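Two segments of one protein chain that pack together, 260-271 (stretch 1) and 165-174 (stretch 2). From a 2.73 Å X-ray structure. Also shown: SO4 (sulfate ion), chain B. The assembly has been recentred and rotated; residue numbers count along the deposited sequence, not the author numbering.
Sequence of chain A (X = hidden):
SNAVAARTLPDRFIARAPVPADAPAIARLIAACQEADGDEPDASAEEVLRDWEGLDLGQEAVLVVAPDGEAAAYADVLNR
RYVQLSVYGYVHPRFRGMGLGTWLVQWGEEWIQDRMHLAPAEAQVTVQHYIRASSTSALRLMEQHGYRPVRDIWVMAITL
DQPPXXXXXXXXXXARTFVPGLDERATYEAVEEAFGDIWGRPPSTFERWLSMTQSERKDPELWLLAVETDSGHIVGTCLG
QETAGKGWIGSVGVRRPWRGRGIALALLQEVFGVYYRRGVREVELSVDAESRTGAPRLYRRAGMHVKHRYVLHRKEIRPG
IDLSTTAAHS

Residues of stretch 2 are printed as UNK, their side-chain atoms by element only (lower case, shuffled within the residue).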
# COMPACT_ATOMS: atom_id res chain seq x y z
N GLY A 260 25.10 -0.91 3.38
CA GLY A 260 26.19 -0.23 2.69
C GLY A 260 27.07 -1.14 1.85
O GLY A 260 28.19 -0.77 1.51
N ARG A 261 26.63 -2.36 1.63
CA ARG A 261 27.29 -3.28 0.71
C ARG A 261 26.64 -3.42 -0.66
O ARG A 261 27.07 -4.25 -1.46
CB ARG A 261 27.49 -4.64 1.35
CG ARG A 261 28.17 -4.55 2.66
CD ARG A 261 28.37 -5.93 3.24
NE ARG A 261 28.85 -5.84 4.61
CZ ARG A 261 29.43 -6.83 5.28
NH1 ARG A 261 29.83 -6.63 6.53
NH2 ARG A 261 29.60 -8.00 4.69
N GLY A 262 25.57 -2.68 -0.90
CA GLY A 262 24.86 -2.76 -2.17
C GLY A 262 24.03 -4.03 -2.26
O GLY A 262 23.72 -4.48 -3.36
N ILE A 263 23.66 -4.59 -1.12
CA ILE A 263 22.84 -5.80 -1.08
C ILE A 263 21.38 -5.62 -1.57
O ILE A 263 20.81 -6.51 -2.20
CB ILE A 263 22.85 -6.41 0.34
CG1 ILE A 263 24.22 -7.03 0.65
CG2 ILE A 263 21.77 -7.47 0.50
CD1 ILE A 263 24.45 -7.22 2.13
N ALA A 264 20.78 -4.47 -1.28
CA ALA A 264 19.41 -4.22 -1.69
C ALA A 264 19.33 -4.15 -3.22
O ALA A 264 18.45 -4.75 -3.83
CB ALA A 264 18.91 -2.94 -1.08
N LEU A 265 20.27 -3.44 -3.84
CA LEU A 265 20.36 -3.40 -5.30
C LEU A 265 20.53 -4.78 -5.94
O LEU A 265 19.87 -5.09 -6.93
CB LEU A 265 21.48 -2.49 -5.75
CG LEU A 265 21.50 -2.26 -7.25
CD1 LEU A 265 20.18 -1.66 -7.63
CD2 LEU A 265 22.62 -1.31 -7.65
N ALA A 266 21.39 -5.62 -5.39
CA ALA A 266 21.52 -6.99 -5.87
C ALA A 266 20.21 -7.73 -5.69
O ALA A 266 19.79 -8.46 -6.59
CB ALA A 266 22.62 -7.72 -5.14
N LEU A 267 19.57 -7.56 -4.53
CA LEU A 267 18.31 -8.27 -4.28
C LEU A 267 17.27 -7.88 -5.33
O LEU A 267 16.63 -8.74 -5.91
CB LEU A 267 17.75 -8.02 -2.88
CG LEU A 267 18.31 -8.97 -1.83
CD1 LEU A 267 17.87 -8.55 -0.43
CD2 LEU A 267 17.91 -10.39 -2.11
N LEU A 268 17.13 -6.59 -5.58
CA LEU A 268 16.15 -6.11 -6.51
C LEU A 268 16.46 -6.61 -7.92
O LEU A 268 15.59 -7.16 -8.58
CB LEU A 268 16.07 -4.59 -6.48
CG LEU A 268 15.19 -3.99 -5.39
CD1 LEU A 268 15.16 -2.47 -5.50
CD2 LEU A 268 13.77 -4.56 -5.42
N GLN A 269 17.70 -6.43 -8.36
CA GLN A 269 18.12 -6.87 -9.69
C GLN A 269 17.87 -8.37 -9.90
O GLN A 269 17.38 -8.78 -10.96
CB GLN A 269 19.58 -6.51 -9.95
CG GLN A 269 19.80 -5.04 -10.22
CD GLN A 269 21.28 -4.64 -10.35
OE1 GLN A 269 22.18 -5.27 -9.76
NE2 GLN A 269 21.54 -3.59 -11.14
N GLU A 270 18.17 -9.18 -8.89
CA GLU A 270 17.88 -10.61 -8.95
C GLU A 270 16.37 -10.94 -9.05
O GLU A 270 15.98 -11.80 -9.85
CB GLU A 270 18.52 -11.34 -7.77
CG GLU A 270 18.40 -12.85 -7.81
CD GLU A 270 19.61 -13.55 -8.43
OE1 GLU A 270 19.40 -14.53 -9.17
OE2 GLU A 270 20.76 -13.14 -8.17
N VAL A 271 15.54 -10.26 -8.25
CA VAL A 271 14.09 -10.46 -8.28
C VAL A 271 13.54 -10.09 -9.64
O VAL A 271 12.69 -10.79 -10.18
CB VAL A 271 13.34 -9.64 -7.20
CG1 VAL A 271 11.92 -10.05 -7.14
CG2 VAL A 271 13.91 -9.93 -5.88
N UNK A 165 19.96 -6.10 -15.79
CA UNK A 165 21.36 -6.36 -15.52
C UNK A 165 21.50 -7.51 -14.54
O UNK A 165 20.64 -7.66 -13.67
c UNK A 165 21.81 -5.06 -14.86
c UNK A 165 20.92 -4.03 -15.47
c UNK A 165 19.60 -4.70 -15.51
N UNK A 166 22.56 -8.31 -14.70
CA UNK A 166 22.94 -9.35 -13.74
C UNK A 166 23.38 -8.71 -12.43
O UNK A 166 24.20 -7.78 -12.41
c UNK A 166 24.06 -10.20 -14.29
N UNK A 167 22.83 -9.21 -11.32
CA UNK A 167 23.09 -8.68 -9.99
C UNK A 167 24.58 -8.73 -9.75
O UNK A 167 25.18 -9.74 -10.11
c UNK A 167 21.94 -10.39 -11.27
c UNK A 167 22.40 -9.69 -9.09
c UNK A 167 21.30 -10.25 -9.95
N UNK A 168 25.17 -7.70 -9.17
CA UNK A 168 26.54 -7.81 -8.72
C UNK A 168 26.49 -8.01 -7.21
O UNK A 168 26.25 -7.07 -6.44
c UNK A 168 28.46 -5.06 -10.78
c UNK A 168 27.56 -6.28 -10.53
o UNK A 168 28.97 -4.48 -9.80
c UNK A 168 27.32 -6.53 -9.04
o UNK A 168 28.64 -4.69 -11.96
N UNK A 169 26.76 -9.24 -6.78
CA UNK A 169 26.69 -9.54 -5.36
C UNK A 169 28.00 -9.24 -4.64
O UNK A 169 29.08 -9.61 -5.09
c UNK A 169 22.39 -10.82 -2.55
c UNK A 169 21.34 -11.51 -4.60
c UNK A 169 23.65 -10.81 -3.13
c UNK A 169 24.87 -11.25 -5.39
c UNK A 169 26.27 -10.99 -5.11
c UNK A 169 22.60 -11.50 -5.18
c UNK A 169 21.26 -11.17 -3.28
c UNK A 169 24.36 -11.64 -6.56
n UNK A 169 22.99 -11.80 -6.46
c UNK A 169 23.76 -11.16 -4.47
N UNK A 170 27.89 -8.57 -3.51
CA UNK A 170 28.98 -8.17 -2.63
C UNK A 170 29.77 -9.40 -2.23
O UNK A 170 29.14 -10.44 -2.12
c UNK A 170 26.89 -7.28 -1.88
c UNK A 170 28.25 -7.60 -1.42
c UNK A 170 26.57 -8.31 -2.90
N UNK A 171 31.08 -9.32 -1.99
CA UNK A 171 31.85 -10.51 -1.63
C UNK A 171 31.27 -11.21 -0.39
O UNK A 171 31.12 -10.59 0.67
c UNK A 171 34.05 -9.60 -2.58
o UNK A 171 36.30 -9.09 -3.29
c UNK A 171 33.32 -10.16 -1.36
o UNK A 171 35.89 -8.97 -1.12
c UNK A 171 35.52 -9.20 -2.30
N UNK A 172 30.96 -12.50 -0.53
CA UNK A 172 30.53 -13.30 0.60
C UNK A 172 29.03 -13.39 0.84
O UNK A 172 28.59 -13.96 1.83
N UNK A 173 28.26 -12.81 -0.07
CA UNK A 173 26.82 -12.84 0.01
C UNK A 173 26.34 -13.32 -1.33
O UNK A 173 26.94 -12.98 -2.36
c UNK A 173 24.72 -11.56 0.46
c UNK A 173 26.22 -11.45 0.21
c UNK A 173 26.67 -11.27 2.70
c UNK A 173 26.92 -10.69 1.34
N UNK A 174 25.29 -14.15 -1.33
CA UNK A 174 24.70 -14.67 -2.56
C UNK A 174 23.20 -14.81 -2.37
O UNK A 174 22.70 -14.75 -1.25
c UNK A 174 25.30 -16.05 -3.03
o UNK A 174 24.85 -17.10 -2.17
c UNK A 174 26.82 -16.05 -3.07
S SO4 B . 21.67 -1.17 1.50
O1 SO4 B . 22.15 -2.45 1.01
O2 SO4 B . 21.64 -0.18 0.45
O3 SO4 B . 20.34 -1.31 2.10
O4 SO4 B . 22.61 -0.65 2.49
O HOH W 1 25.07 -4.45 -5.74

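Position 165 has three side-chain carbons that close a ring onto the backbone N. Its CB lies 4.0 Å from NE2 of Gln 269. This is Pro 165.

Position 166 has a single side-chain carbon, and its CA-to-CB bond points away from the helix. It is Ala 166.

Position 167 again has three carbons closing onto its own N. Its CB is 3.8 Å from O of Ala 266, and its CA is 3.5 Å from OE1 of Gln 269. The ring identifies Pro 167. Its CG also meets OE2 of Glu 270 at 3.4 Å.

Position 168 carries three carbons in a row, the third holding two oxygens. The side chain stays at least 5.3 Å from stretch 1. The residue is Glu 168. A water donates to O of Glu 168 and to O of Gly 262, at 3.0 Å and 2.7 Å from the water O.

Position 169 has one carbon followed by fused five- and six-membered rings with eight carbons and one nitrogen. CB of Ala 266 sits over one face, 3.7 Å from the centroid of the six-membered ring, a CH-pi contact. Only an indole fits, so this is Trp 169. At the edge, CH2 of Trp 169 meets CD2 of Leu 267 at 3.6 Å. NE1 of Trp 169 donates a hydrogen bond to OE2 of Glu 270 at 3.1 Å.

Position 170 has three carbons in a ring with its backbone N. Its CB is 4.1 Å from CB of Arg 261. It is Pro 170. Its CG lies 3.1 Å from O of Arg 261 and 3.7 Å from CG1 of Ile 263.

Position 171 repeats the pattern of three carbons and two terminal oxygens, without contact to stretch 1. It is Glu 171, poorly ordered.

Position 172 has no side-chain atoms. It is Gly 172, with phi at 93°, inside a type II turn that runs from Pro 170 to position 173.

Position 173 has four carbons, forked at the first, with one arm two carbons long. A side-chain carbon approaches CD1 of Ile 263. This is Ile 173. Its CG1 is 4.3 Å from that CD1.

Position 174 has one carbon bearing an oxygen and a carbon. Its CA-to-CB bond points away from stretch 1, and it makes no contact there. It is Thr 174.

The contact mixes apolar packing with polar side chains and one direct hydrogen bond. Small Ala 266 lies close against the indole. Gln 269, the most covered residue of stretch 1, packs against Pro 165 and Pro 167. The indole N–H pairs with the carboxylate of Glu 270. The bridging water ties the two backbones together.

Stretch 2, residues 165-174: PAPEWPEGIT
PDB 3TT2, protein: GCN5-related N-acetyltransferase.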